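Local coordinates for Mlr6093 protein (Mesorhizobium loti, PDB 2QJ8), which is probably a zinc-dependent hydrolase of the aspartoacylase and succinylglutamate desuccinylase family, acting on linear amide or ester bonds, at residues V17-L22 with P36-N41; S47-G52 with I82-I87; E4-T9 with I126-L131; N107-G112 with R121-I126; I154-A159 with E183-D188. All blocks are in the same frame, centred on the assembly; numbering follows the deposited sequence.

The first segment of contact 3, at the N terminus, precedes contact 1, where strands 16-24 and 33-42 pair as a beta hairpin and close a short loop. Contact 2 follows in series and joins strand 47-52 to strand 79-84 across helix 60-75. Contact 4 then folds loop 107-112 onto helix 118-129. The end of that helix meets residues 4-9, so contact 3 closes a long loop that holds contacts 1, 2 and 4, and it shares Ile-126 with contact 4. None of these loops cross. Contact 5 comes last, about 31 Å from contact 1 between centres, and joins the ends of strands 152-155 and 178-182.

Contact 1 of 5, residues V17-L22 with P36-N41; sequences VSTGHL and PVFSCN
Val-17 to His-21 pair with Pro-36 to Cys-40 as antiparallel strands, the short segments running at 142° to each other. Ser-18 and Ser-39 form one hydrogen-bonded pair. Ser-18 N gives a nearly straight bond to Ser-39 O at 2.7 Å, and Ser-39 N returns one to Ser-18 O. Gly-20 and Val-37 form the next such pair, with both bonds (Gly-20 N to Val-37 O, Val-37 N to Gly-20 O) at 2.9 Å.

Val-17, Thr-19, His-21, Pro-36, Phe-38 and Cys-40 share one face. Val-17 straddles two partners. Its CG1, anti to the backbone N (chi1 174°), meets Phe-38 CE1 at 3.6 Å. Its CG2 meets Cys-40 SG at 3.7 Å. Thr-19 CG2 lies at the edge of the Phe-38 ring, 4.1 Å from CD1. His-21 CD2 is 3.9 Å from Pro-36 CG, while His-21 NE2 is hydrogen-bonded to Gly-291 O of the second subunit. Beyond the last pair, Leu-22 CB meets Val-37 CG2 at 3.9 Å.

The two strands are a beta hairpin. Strand 7-8 continues the sheet beyond 16-24, and strand 79-84 continues it beyond 33-42. Helix 60-75 packs on Val-17 and Phe-38, and helix 118-129 packs on Leu-22. The second subunit also covers Thr-19, Pro-36 and Phe-38.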
# COMPACT_ATOMS: atom_id res chain seq x y z
N VAL A 17 -25.53 -24.80 2.65
CA VAL A 17 -24.16 -24.31 2.68
C VAL A 17 -23.12 -25.45 2.56
O VAL A 17 -23.15 -26.42 3.32
CB VAL A 17 -23.91 -23.50 4.00
CG1 VAL A 17 -22.44 -23.06 4.17
CG2 VAL A 17 -24.83 -22.27 4.07
N SER A 18 -22.23 -25.34 1.57
CA SER A 18 -21.15 -26.30 1.39
C SER A 18 -19.83 -25.54 1.32
O SER A 18 -19.79 -24.40 0.83
CB SER A 18 -21.36 -27.10 0.09
OG SER A 18 -22.55 -27.88 0.16
N THR A 19 -18.77 -26.15 1.83
CA THR A 19 -17.41 -25.61 1.71
C THR A 19 -16.52 -26.76 1.20
O THR A 19 -16.74 -27.92 1.55
CB THR A 19 -16.85 -24.97 2.99
OG1 THR A 19 -16.81 -25.93 4.05
CG2 THR A 19 -17.73 -23.79 3.44
N GLY A 20 -15.55 -26.45 0.36
CA GLY A 20 -14.67 -27.46 -0.15
C GLY A 20 -13.57 -26.81 -0.94
O GLY A 20 -13.10 -25.72 -0.57
N HIS A 21 -13.14 -27.46 -2.00
CA HIS A 21 -12.06 -26.93 -2.85
C HIS A 21 -12.27 -27.18 -4.33
O HIS A 21 -12.95 -28.12 -4.71
CB HIS A 21 -10.74 -27.57 -2.47
CG HIS A 21 -10.33 -27.32 -1.06
ND1 HIS A 21 -10.79 -28.08 -0.01
CD2 HIS A 21 -9.55 -26.36 -0.52
CE1 HIS A 21 -10.31 -27.61 1.11
NE2 HIS A 21 -9.54 -26.57 0.83
N LEU A 22 -11.65 -26.30 -5.12
CA LEU A 22 -11.52 -26.43 -6.57
C LEU A 22 -10.08 -26.89 -6.79
O LEU A 22 -9.12 -26.17 -6.48
CB LEU A 22 -11.78 -25.10 -7.28
CG LEU A 22 -11.54 -25.01 -8.80
CD1 LEU A 22 -12.33 -26.05 -9.59
CD2 LEU A 22 -11.93 -23.59 -9.25
N PRO A 36 -9.87 -22.99 -1.85
CA PRO A 36 -11.15 -23.12 -1.12
C PRO A 36 -12.33 -22.41 -1.78
O PRO A 36 -12.17 -21.32 -2.34
CB PRO A 36 -10.85 -22.51 0.25
CG PRO A 36 -9.40 -22.63 0.43
CD PRO A 36 -8.84 -22.39 -0.98
N VAL A 37 -13.49 -23.06 -1.72
CA VAL A 37 -14.71 -22.59 -2.33
C VAL A 37 -15.86 -22.75 -1.32
O VAL A 37 -15.92 -23.74 -0.56
CB VAL A 37 -15.04 -23.39 -3.63
CG1 VAL A 37 -16.40 -22.99 -4.22
CG2 VAL A 37 -13.94 -23.21 -4.66
N PHE A 38 -16.73 -21.76 -1.30
CA PHE A 38 -17.93 -21.75 -0.50
C PHE A 38 -19.10 -21.73 -1.49
O PHE A 38 -19.02 -21.06 -2.52
CB PHE A 38 -17.96 -20.49 0.35
CG PHE A 38 -19.32 -20.10 0.85
CD1 PHE A 38 -19.78 -20.55 2.07
CD2 PHE A 38 -20.12 -19.21 0.12
CE1 PHE A 38 -21.01 -20.14 2.55
CE2 PHE A 38 -21.35 -18.81 0.58
CZ PHE A 38 -21.80 -19.27 1.79
N SER A 39 -20.16 -22.48 -1.19
CA SER A 39 -21.37 -22.40 -2.00
C SER A 39 -22.62 -22.45 -1.10
O SER A 39 -22.67 -23.25 -0.16
CB SER A 39 -21.38 -23.48 -3.07
OG SER A 39 -22.55 -23.39 -3.84
N CYS A 40 -23.57 -21.54 -1.32
CA CYS A 40 -24.83 -21.51 -0.56
C CYS A 40 -25.95 -21.68 -1.56
O CYS A 40 -26.19 -20.82 -2.37
CB CYS A 40 -24.97 -20.24 0.24
SG CYS A 40 -26.39 -20.21 1.40
N ASN A 41 -26.59 -22.84 -1.53
CA ASN A 41 -27.65 -23.20 -2.44
C ASN A 41 -29.00 -23.12 -1.72
O ASN A 41 -29.30 -23.99 -0.92
CB ASN A 41 -27.36 -24.61 -2.93
CG ASN A 41 -28.35 -25.11 -3.96
OD1 ASN A 41 -29.40 -24.52 -4.21
ND2 ASN A 41 -28.02 -26.23 -4.56

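Contact 2 of 5, residues S47-G52 with I82-I87; sequences SLLITG and IIVPEI
Leu-48 O accepts the first of five backbone hydrogen bonds, from Ile-82 N at 2.8 Å. Ile-50 then bonds through both its N and its O: N to Ile-82 O, O to Val-84 N. This is the parallel pattern, and the short strand axes differ by only 10°. Gly-52 N bonds to Val-84 O at 3.1 Å and completes the last bridge. Beyond it, Gly-52 O receives Ile-87 N at 2.9 Å, so the pairing follows the chain through its turn at Pro-85. Gly-52 packs close to that turn, and a CB there would clash with Pro-85 O.

The apolar contacts lie on two faces. On one, Leu-49 CD1 touches Ile-82 CG2 at 3.9 Å. Further along, Thr-51 CG2 meets Ile-87 CG2 at 4.0 Å. Thr-51 and Val-84 lie side by side, but their methyl contact is doubtful because Val-84 has two conformers. On the other face Ile-50 CB meets Ile-83 CG1 at 4.0 Å.

Thr-51 OG1 is hydrogen-bonded to Asp-139. Strands 47-52 and 79-84 form a beta-alpha-beta unit with helix 60-75, which packs on Ile-83 and Pro-85. Strand 136-144 flanks 47-52, and strand 33-42 flanks 79-84.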
# COMPACT_ATOMS: atom_id res chain seq x y z
N SER A 47 -28.12 -16.82 -9.93
CA SER A 47 -26.85 -17.50 -9.72
C SER A 47 -25.73 -16.44 -9.80
O SER A 47 -25.73 -15.61 -10.70
CB SER A 47 -26.62 -18.57 -10.77
OG SER A 47 -26.71 -17.97 -12.05
N LEU A 48 -24.77 -16.55 -8.90
CA LEU A 48 -23.70 -15.58 -8.76
C LEU A 48 -22.39 -16.20 -8.32
O LEU A 48 -22.38 -17.02 -7.41
CB LEU A 48 -24.10 -14.55 -7.68
CG LEU A 48 -23.08 -13.44 -7.34
CD1 LEU A 48 -22.88 -12.50 -8.53
CD2 LEU A 48 -23.45 -12.69 -6.07
N LEU A 49 -21.29 -15.80 -8.96
CA LEU A 49 -19.97 -16.15 -8.51
C LEU A 49 -19.34 -14.86 -8.02
O LEU A 49 -19.39 -13.86 -8.71
CB LEU A 49 -19.10 -16.67 -9.66
CG LEU A 49 -17.61 -16.90 -9.38
CD1 LEU A 49 -17.35 -17.97 -8.27
CD2 LEU A 49 -16.96 -17.29 -10.70
N ILE A 50 -18.71 -14.92 -6.85
CA ILE A 50 -17.92 -13.83 -6.30
C ILE A 50 -16.47 -14.27 -6.17
O ILE A 50 -16.15 -15.25 -5.47
CB ILE A 50 -18.43 -13.38 -4.89
CG1 ILE A 50 -19.94 -13.19 -4.92
CG2 ILE A 50 -17.68 -12.11 -4.43
CD1 ILE A 50 -20.48 -12.54 -3.69
N THR A 51 -15.57 -13.52 -6.80
CA THR A 51 -14.15 -13.81 -6.79
C THR A 51 -13.33 -12.69 -6.11
O THR A 51 -13.66 -11.52 -6.22
CB THR A 51 -13.60 -14.04 -8.22
OG1 THR A 51 -13.82 -12.90 -9.05
CG2 THR A 51 -14.21 -15.26 -8.89
N GLY A 52 -12.28 -13.10 -5.38
CA GLY A 52 -11.28 -12.17 -4.82
C GLY A 52 -9.89 -12.70 -5.13
O GLY A 52 -9.74 -13.82 -5.59
N ILE A 82 -21.75 -18.71 -5.22
CA ILE A 82 -20.49 -19.41 -5.07
C ILE A 82 -19.44 -18.32 -4.78
O ILE A 82 -19.49 -17.26 -5.39
CB ILE A 82 -20.09 -20.20 -6.38
CG1 ILE A 82 -21.18 -21.22 -6.80
CG2 ILE A 82 -18.79 -20.90 -6.17
CD1 ILE A 82 -20.93 -21.87 -8.22
N ILE A 83 -18.53 -18.58 -3.84
CA ILE A 83 -17.47 -17.61 -3.49
C ILE A 83 -16.11 -18.28 -3.43
O ILE A 83 -15.98 -19.34 -2.80
CB ILE A 83 -17.71 -16.89 -2.11
CG1 ILE A 83 -19.07 -16.19 -2.08
CG2 ILE A 83 -16.61 -15.84 -1.84
CD1 ILE A 83 -19.51 -15.59 -0.69
N VAL A 84 -15.13 -17.67 -4.12
CA VAL A 84 -13.72 -18.11 -4.11
C VAL A 84 -12.92 -16.88 -3.64
O VAL A 84 -12.58 -16.00 -4.43
CB VAL A 84 -13.24 -18.73 -5.46
CG1 VAL A 84 -13.66 -17.90 -6.64
CG2 VAL A 84 -11.73 -19.00 -5.44
N PRO A 85 -12.66 -16.77 -2.29
CA PRO A 85 -12.00 -15.55 -1.79
C PRO A 85 -10.64 -15.21 -2.32
O PRO A 85 -10.37 -14.02 -2.44
CB PRO A 85 -12.02 -15.73 -0.23
CG PRO A 85 -13.14 -16.68 -0.01
CD PRO A 85 -12.95 -17.66 -1.16
N GLU A 86 -9.83 -16.21 -2.69
CA GLU A 86 -8.50 -16.01 -3.27
C GLU A 86 -8.32 -16.94 -4.45
O GLU A 86 -7.94 -18.10 -4.26
CB GLU A 86 -7.36 -16.30 -2.26
CG GLU A 86 -7.34 -15.48 -1.00
CD GLU A 86 -8.07 -16.10 0.17
OE1 GLU A 86 -7.82 -17.29 0.49
OE2 GLU A 86 -8.85 -15.37 0.82
N ILE A 87 -8.59 -16.46 -5.65
CA ILE A 87 -8.39 -17.26 -6.85
C ILE A 87 -6.91 -17.43 -7.20
O ILE A 87 -6.57 -18.36 -7.93
CB ILE A 87 -9.20 -16.77 -8.11
CG1 ILE A 87 -8.73 -15.39 -8.63
CG2 ILE A 87 -10.67 -16.84 -7.84
CD1 ILE A 87 -9.46 -14.85 -9.90

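Contact 3 of 5, residues E4-T9 with I126-L131; sequences EAPHLT and ISRLLL
Pro-6 and Leu-8 pack on Arg-128, Leu-129 and Leu-130, where an N-terminal arm lies against the C-terminal end of helix 118-129. Strand 7-8 in this arm pairs antiparallel with strand 16-24.

Leu-129 carries the largest share. Its CG is anti to the carbonyl carbon (chi1 -66°). One branch, CD1, comes against the Pro-6 to His-7 peptide, 3.3 Å from His-7 N, and also touches Pro-6 CB at 3.8 Å. The other branch, CD2, approaches His-7 CA at 4.0 Å. An alanine in place of Leu-129 would probably open a gap under this peptide and leave the arm less firmly held on the helix.

The Leu-8 and Leu-130 side chains cross obliquely, with Leu-8 CD2 4.1 Å from Leu-130 CD2. Leu-22 of strand 16-24 also packs on Leu-8 and Leu-129.

Arg-128 lies at the outer side of the contact. Its chain bends at chi3 (59°), and the guanidinium beyond lies against the Pro-6 ring. The proline ring and the arginine side chain cross at about a right angle. The guanidinium also makes a salt bridge from NH1 to Asp-124 OD2, which gives the charge a partner within the helix. Ala-5 CB approaches NH2 of the same group at 3.8 Å. Pro-6 CD sits over one guanidinium face, 3.6 Å from Arg-128 NH1 and offset toward the rim.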
# COMPACT_ATOMS: atom_id res chain seq x y z
N GLU A 4 -5.36 -36.09 -13.84
CA GLU A 4 -6.55 -35.55 -13.18
C GLU A 4 -7.12 -34.33 -13.94
O GLU A 4 -6.38 -33.52 -14.50
CB GLU A 4 -6.06 -35.19 -11.75
CG GLU A 4 -6.99 -34.53 -10.75
CD GLU A 4 -6.27 -34.28 -9.39
OE1 GLU A 4 -5.22 -33.58 -9.35
OE2 GLU A 4 -6.80 -34.73 -8.36
N ALA A 5 -8.45 -34.24 -14.01
CA ALA A 5 -9.10 -33.09 -14.61
C ALA A 5 -9.40 -32.14 -13.43
O ALA A 5 -9.35 -32.56 -12.25
CB ALA A 5 -10.39 -33.51 -15.34
N PRO A 6 -9.68 -30.85 -13.72
CA PRO A 6 -10.08 -30.01 -12.63
C PRO A 6 -11.46 -30.44 -12.12
O PRO A 6 -12.29 -30.87 -12.90
CB PRO A 6 -10.12 -28.60 -13.26
CG PRO A 6 -10.39 -28.85 -14.67
CD PRO A 6 -9.66 -30.11 -15.00
N HIS A 7 -11.68 -30.33 -10.82
CA HIS A 7 -12.97 -30.71 -10.24
C HIS A 7 -13.15 -30.05 -8.90
O HIS A 7 -12.17 -29.58 -8.30
CB HIS A 7 -13.01 -32.23 -10.10
CG HIS A 7 -11.92 -32.76 -9.23
ND1 HIS A 7 -10.65 -32.99 -9.71
CD2 HIS A 7 -11.89 -33.04 -7.91
CE1 HIS A 7 -9.88 -33.39 -8.71
NE2 HIS A 7 -10.62 -33.43 -7.61
N LEU A 8 -14.40 -30.01 -8.44
CA LEU A 8 -14.75 -29.55 -7.12
C LEU A 8 -14.79 -30.79 -6.23
O LEU A 8 -15.18 -31.87 -6.68
CB LEU A 8 -16.11 -28.86 -7.11
CG LEU A 8 -16.24 -27.56 -7.91
CD1 LEU A 8 -17.67 -27.11 -7.96
CD2 LEU A 8 -15.37 -26.46 -7.32
N THR A 9 -14.40 -30.63 -4.97
CA THR A 9 -14.41 -31.72 -4.01
C THR A 9 -15.78 -31.97 -3.37
O THR A 9 -15.90 -32.86 -2.54
CB THR A 9 -13.39 -31.47 -2.93
OG1 THR A 9 -13.74 -30.29 -2.22
CG2 THR A 9 -12.00 -31.35 -3.55
N ILE A 126 -11.66 -22.73 -13.28
CA ILE A 126 -12.76 -21.81 -12.97
C ILE A 126 -13.76 -21.77 -14.13
O ILE A 126 -14.98 -21.76 -13.91
CB ILE A 126 -12.22 -20.36 -12.65
CG1 ILE A 126 -11.43 -20.37 -11.33
CG2 ILE A 126 -13.35 -19.34 -12.57
CD1 ILE A 126 -10.52 -19.16 -11.13
N SER A 127 -13.22 -21.76 -15.34
CA SER A 127 -14.00 -21.71 -16.58
C SER A 127 -14.79 -22.97 -16.86
O SER A 127 -15.90 -22.88 -17.40
CB SER A 127 -13.09 -21.39 -17.77
OG SER A 127 -12.44 -20.14 -17.57
N ARG A 128 -14.24 -24.14 -16.53
CA ARG A 128 -14.95 -25.40 -16.72
C ARG A 128 -15.96 -25.73 -15.61
O ARG A 128 -17.05 -26.24 -15.90
CB ARG A 128 -13.97 -26.54 -16.96
CG ARG A 128 -13.39 -26.50 -18.35
CD ARG A 128 -12.15 -27.33 -18.53
NE ARG A 128 -12.34 -28.75 -18.23
CZ ARG A 128 -11.36 -29.67 -18.21
NH1 ARG A 128 -10.11 -29.32 -18.48
NH2 ARG A 128 -11.64 -30.95 -17.92
N LEU A 129 -15.64 -25.38 -14.36
CA LEU A 129 -16.45 -25.76 -13.20
C LEU A 129 -17.37 -24.72 -12.58
O LEU A 129 -18.37 -25.09 -11.96
CB LEU A 129 -15.53 -26.31 -12.11
CG LEU A 129 -14.89 -27.63 -12.57
CD1 LEU A 129 -13.57 -27.85 -11.95
CD2 LEU A 129 -15.87 -28.78 -12.28
N LEU A 130 -17.03 -23.44 -12.68
CA LEU A 130 -17.81 -22.40 -11.98
C LEU A 130 -18.56 -21.48 -12.93
O LEU A 130 -19.75 -21.26 -12.74
CB LEU A 130 -16.91 -21.59 -11.06
CG LEU A 130 -16.11 -22.36 -9.98
CD1 LEU A 130 -15.28 -21.33 -9.17
CD2 LEU A 130 -17.00 -23.15 -9.03
N LEU A 131 -17.90 -21.02 -13.98
CA LEU A 131 -18.54 -20.12 -14.94
C LEU A 131 -19.81 -20.63 -15.60
O LEU A 131 -20.73 -19.85 -15.76
CB LEU A 131 -17.55 -19.63 -16.01
CG LEU A 131 -16.36 -18.82 -15.49
CD1 LEU A 131 -15.65 -18.23 -16.70
CD2 LEU A 131 -16.79 -17.75 -14.51

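Contact 4 of 5, residues N107-G112 with R121-I126; sequences NRVFPG and RIADAI
Phe-110 and Ala-123 meet face to methyl, where a loop after helix 89-94 packs against helix 118-129. The loop makes a type I beta turn from Asn-107 to Phe-110, followed by a cis peptide bond before Pro-111.

Ala-123 CB points at one face of the Phe-110 ring in a CH-pi contact, 3.8 Å from the centroid and 17° off the ring normal. It lies somewhat toward the rim, with Phe-110 CD1 at 3.7 Å. Ile-126, one turn further along the helix, takes the edge instead. Its CG2 lies near the ring plane, 3.7 Å from Phe-110 CE2, and the two side chains cross at about a right angle. Ile-126 CD1 also reaches Phe-110 CZ. The ring is therefore gripped on a face and at an edge by the same helix. Met-190 and Thr-193 of helix 190-197 touch Phe-110 as well.

Val-109 CG2 adds a contact to Ala-123 CB at 3.9 Å. Gly-112 comes close to the helix, its CA 4.7 Å from that of Asp-124. A CB here would clash with Ala-123 CB, and the positive phi (59°) also suits glycine.

Asp-124, whose OD2 is engaged by Arg-128, holds a water with its other oxygen. This water donates to both Asp-124 OD1, at 2.9 Å, and Pro-111 O, at 2.6 Å.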
# COMPACT_ATOMS: atom_id res chain seq x y z
N ASN A 107 -6.21 -13.03 -14.62
CA ASN A 107 -7.38 -12.43 -15.23
C ASN A 107 -7.24 -12.32 -16.75
O ASN A 107 -8.16 -12.74 -17.47
CB ASN A 107 -7.69 -11.08 -14.58
CG ASN A 107 -8.98 -10.45 -15.07
OD1 ASN A 107 -9.06 -9.93 -16.18
ND2 ASN A 107 -9.99 -10.43 -14.20
N ARG A 108 -6.09 -11.82 -17.24
CA ARG A 108 -5.93 -11.67 -18.71
C ARG A 108 -5.77 -12.97 -19.48
O ARG A 108 -5.97 -12.97 -20.71
CB ARG A 108 -4.87 -10.64 -19.18
CG ARG A 108 -3.46 -10.82 -18.68
CD ARG A 108 -2.37 -10.17 -19.57
NE ARG A 108 -1.12 -9.93 -18.82
CZ ARG A 108 -0.23 -10.86 -18.43
NH1 ARG A 108 -0.38 -12.17 -18.69
NH2 ARG A 108 0.84 -10.47 -17.73
N VAL A 109 -5.48 -14.10 -18.80
CA VAL A 109 -5.34 -15.40 -19.50
C VAL A 109 -6.63 -16.22 -19.66
O VAL A 109 -6.61 -17.22 -20.37
CB VAL A 109 -4.24 -16.29 -18.88
CG1 VAL A 109 -2.94 -15.48 -18.73
CG2 VAL A 109 -4.69 -16.87 -17.58
N PHE A 110 -7.75 -15.82 -19.04
CA PHE A 110 -9.04 -16.55 -19.19
C PHE A 110 -9.42 -16.68 -20.66
O PHE A 110 -9.18 -15.75 -21.41
CB PHE A 110 -10.22 -15.87 -18.45
CG PHE A 110 -10.43 -16.36 -17.05
CD1 PHE A 110 -9.55 -15.98 -16.04
CD2 PHE A 110 -11.51 -17.16 -16.73
CE1 PHE A 110 -9.72 -16.41 -14.74
CE2 PHE A 110 -11.72 -17.59 -15.44
CZ PHE A 110 -10.81 -17.22 -14.43
N PRO A 111 -9.99 -17.83 -21.08
CA PRO A 111 -10.39 -19.00 -20.29
C PRO A 111 -9.27 -20.03 -20.00
O PRO A 111 -9.57 -21.14 -19.59
CB PRO A 111 -11.49 -19.60 -21.18
CG PRO A 111 -10.90 -19.43 -22.56
CD PRO A 111 -10.20 -18.09 -22.52
N GLY A 112 -8.00 -19.67 -20.18
CA GLY A 112 -6.89 -20.61 -19.98
C GLY A 112 -6.90 -21.87 -20.84
O GLY A 112 -7.55 -21.92 -21.89
N ARG A 121 -4.01 -23.04 -16.10
CA ARG A 121 -4.76 -24.16 -15.49
C ARG A 121 -5.77 -23.66 -14.44
O ARG A 121 -6.86 -24.23 -14.32
CB ARG A 121 -3.83 -25.22 -14.88
CG ARG A 121 -2.86 -25.84 -15.88
CD ARG A 121 -2.19 -27.14 -15.38
NE ARG A 121 -1.44 -26.95 -14.14
CZ ARG A 121 -0.25 -26.37 -14.03
NH1 ARG A 121 0.37 -25.88 -15.08
NH2 ARG A 121 0.33 -26.28 -12.85
N ILE A 122 -5.42 -22.61 -13.68
CA ILE A 122 -6.36 -22.02 -12.72
C ILE A 122 -7.57 -21.45 -13.46
O ILE A 122 -8.71 -21.73 -13.08
CB ILE A 122 -5.72 -20.91 -11.83
CG1 ILE A 122 -4.63 -21.53 -10.92
CG2 ILE A 122 -6.85 -20.20 -10.92
CD1 ILE A 122 -3.67 -20.54 -10.33
N ALA A 123 -7.30 -20.69 -14.53
CA ALA A 123 -8.32 -20.07 -15.36
C ALA A 123 -9.22 -21.14 -16.00
O ALA A 123 -10.44 -21.01 -15.98
CB ALA A 123 -7.68 -19.16 -16.43
N ASP A 124 -8.61 -22.21 -16.53
CA ASP A 124 -9.33 -23.36 -17.08
C ASP A 124 -10.25 -24.06 -16.08
O ASP A 124 -11.37 -24.42 -16.45
CB ASP A 124 -8.33 -24.35 -17.66
CG ASP A 124 -9.00 -25.56 -18.25
OD1 ASP A 124 -9.67 -25.45 -19.29
OD2 ASP A 124 -8.86 -26.63 -17.65
N ALA A 125 -9.81 -24.22 -14.81
CA ALA A 125 -10.58 -24.85 -13.75
C ALA A 125 -11.81 -24.05 -13.40
O ALA A 125 -12.88 -24.63 -13.25
CB ALA A 125 -9.71 -25.03 -12.48
N ILE A 126 -11.66 -22.73 -13.28
CA ILE A 126 -12.76 -21.81 -12.97
C ILE A 126 -13.76 -21.77 -14.13
O ILE A 126 -14.98 -21.76 -13.91
CB ILE A 126 -12.22 -20.36 -12.65
CG1 ILE A 126 -11.43 -20.37 -11.33
CG2 ILE A 126 -13.35 -19.34 -12.57
CD1 ILE A 126 -10.52 -19.16 -11.13
O HOH W 1 -10.69 -23.22 -20.77

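Contact 5 of 5, residues I154-A159 with E183-D188; sequences ISHPIA and EHNETD
His-156 reaches across to residues 183-187, joining the loops that follow the parallel neighbours, strands 152-155 and 178-182, in the catalytic domain. From CB its CG is anti to the backbone N (chi1 -171°). CG lies 4.1 Å from Thr-187 CG2. Next on the ring, CD2 stands over the centre of the His-184 face, 3.7 Å from His-184 CE1. This is an edge-to-face (T-shaped) pair, with planes at 84°. On the other side of the ring ND1 turns back and bonds to Pro-157 O at 2.9 Å. CE1 touches Glu-183 CG at 3.8 Å. At the tip, NE2 accepts the backbone N-H of Asn-185, which lies in the ring plane.

The two ring faces are covered by CH-pi contacts. Thr-187 CG2 lies over one, 3.9 Å from the centroid of the His-156 ring. Glu-183 CA lies over the opposite one. An alanine in place of His-156 would probably leave Asn-185 N without its acceptor and the His-184 face without its edge partner.

His-184 is also held within its loop, where its ND1 accepts from Glu-186 N. Ile-154 CG2 meets the edge of the His-184 ring, 4.0 Å from CD2.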
# COMPACT_ATOMS: atom_id res chain seq x y z
N ILE A 154 -16.20 0.22 -11.91
CA ILE A 154 -15.78 0.77 -13.21
C ILE A 154 -16.50 -0.06 -14.26
O ILE A 154 -16.35 -1.29 -14.28
CB ILE A 154 -14.25 0.68 -13.47
CG1 ILE A 154 -13.47 1.46 -12.42
CG2 ILE A 154 -13.90 1.19 -14.91
CD1 ILE A 154 -11.97 1.36 -12.60
N SER A 155 -17.29 0.61 -15.09
CA SER A 155 -18.10 0.06 -16.15
C SER A 155 -17.42 0.39 -17.47
O SER A 155 -17.23 1.57 -17.79
CB SER A 155 -19.50 0.73 -16.17
OG SER A 155 -20.27 0.44 -15.02
N HIS A 156 -17.06 -0.63 -18.23
CA HIS A 156 -16.44 -0.45 -19.54
C HIS A 156 -17.55 -0.41 -20.63
O HIS A 156 -18.36 -1.35 -20.71
CB HIS A 156 -15.45 -1.60 -19.79
CG HIS A 156 -14.61 -1.40 -21.00
ND1 HIS A 156 -15.13 -1.39 -22.28
CD2 HIS A 156 -13.28 -1.20 -21.13
CE1 HIS A 156 -14.15 -1.20 -23.14
NE2 HIS A 156 -13.02 -1.09 -22.47
N PRO A 157 -17.65 0.68 -21.42
CA PRO A 157 -18.62 0.74 -22.51
C PRO A 157 -18.50 -0.39 -23.54
O PRO A 157 -17.39 -0.78 -23.91
CB PRO A 157 -18.30 2.08 -23.17
CG PRO A 157 -17.76 2.88 -22.11
CD PRO A 157 -16.95 1.97 -21.28
N ILE A 158 -19.64 -0.96 -23.92
CA ILE A 158 -19.73 -2.03 -24.92
C ILE A 158 -20.84 -1.72 -25.93
O ILE A 158 -21.78 -0.96 -25.62
CB ILE A 158 -19.88 -3.43 -24.26
CG1 ILE A 158 -21.22 -3.57 -23.51
CG2 ILE A 158 -18.65 -3.70 -23.33
CD1 ILE A 158 -21.54 -4.99 -23.11
N ALA A 159 -20.72 -2.31 -27.13
CA ALA A 159 -21.64 -2.05 -28.23
C ALA A 159 -23.04 -2.62 -28.05
O ALA A 159 -23.98 -2.07 -28.64
CB ALA A 159 -21.03 -2.53 -29.58
N GLU A 183 -13.64 3.53 -20.88
CA GLU A 183 -13.29 2.65 -21.98
C GLU A 183 -11.78 2.45 -21.96
O GLU A 183 -11.05 2.95 -22.81
CB GLU A 183 -13.81 3.26 -23.28
CG GLU A 183 -13.72 2.36 -24.48
CD GLU A 183 -14.46 2.89 -25.72
OE1 GLU A 183 -15.35 3.78 -25.64
OE2 GLU A 183 -14.14 2.39 -26.81
N HIS A 184 -11.33 1.68 -20.98
CA HIS A 184 -9.89 1.42 -20.77
C HIS A 184 -9.25 0.39 -21.72
O HIS A 184 -8.03 0.36 -21.87
CB HIS A 184 -9.58 1.07 -19.29
CG HIS A 184 -10.42 -0.03 -18.71
ND1 HIS A 184 -10.21 -1.36 -18.98
CD2 HIS A 184 -11.46 0.02 -17.84
CE1 HIS A 184 -11.09 -2.09 -18.31
NE2 HIS A 184 -11.86 -1.27 -17.62
N ASN A 185 -10.08 -0.43 -22.36
CA ASN A 185 -9.66 -1.49 -23.28
C ASN A 185 -8.69 -2.55 -22.70
O ASN A 185 -7.98 -3.23 -23.44
CB ASN A 185 -9.17 -0.88 -24.61
CG ASN A 185 -10.30 -0.20 -25.39
OD1 ASN A 185 -10.17 0.96 -25.82
ND2 ASN A 185 -11.43 -0.91 -25.57
N GLU A 186 -8.74 -2.71 -21.38
CA GLU A 186 -7.98 -3.70 -20.60
C GLU A 186 -8.98 -4.82 -20.31
O GLU A 186 -9.33 -5.10 -19.16
CB GLU A 186 -7.46 -3.06 -19.30
N THR A 187 -9.44 -5.44 -21.40
CA THR A 187 -10.50 -6.45 -21.39
C THR A 187 -10.08 -7.87 -21.81
O THR A 187 -10.93 -8.78 -21.88
CB THR A 187 -11.62 -5.97 -22.34
OG1 THR A 187 -11.10 -5.83 -23.66
CG2 THR A 187 -12.19 -4.65 -21.85
N ASP A 188 -8.80 -8.09 -22.11
CA ASP A 188 -8.35 -9.43 -22.47
C ASP A 188 -8.62 -10.36 -21.32
O ASP A 188 -8.61 -9.94 -20.16
CB ASP A 188 -6.85 -9.47 -22.81
CG ASP A 188 -6.52 -8.81 -24.15
OD1 ASP A 188 -7.44 -8.40 -24.89
OD2 ASP A 188 -5.32 -8.71 -24.45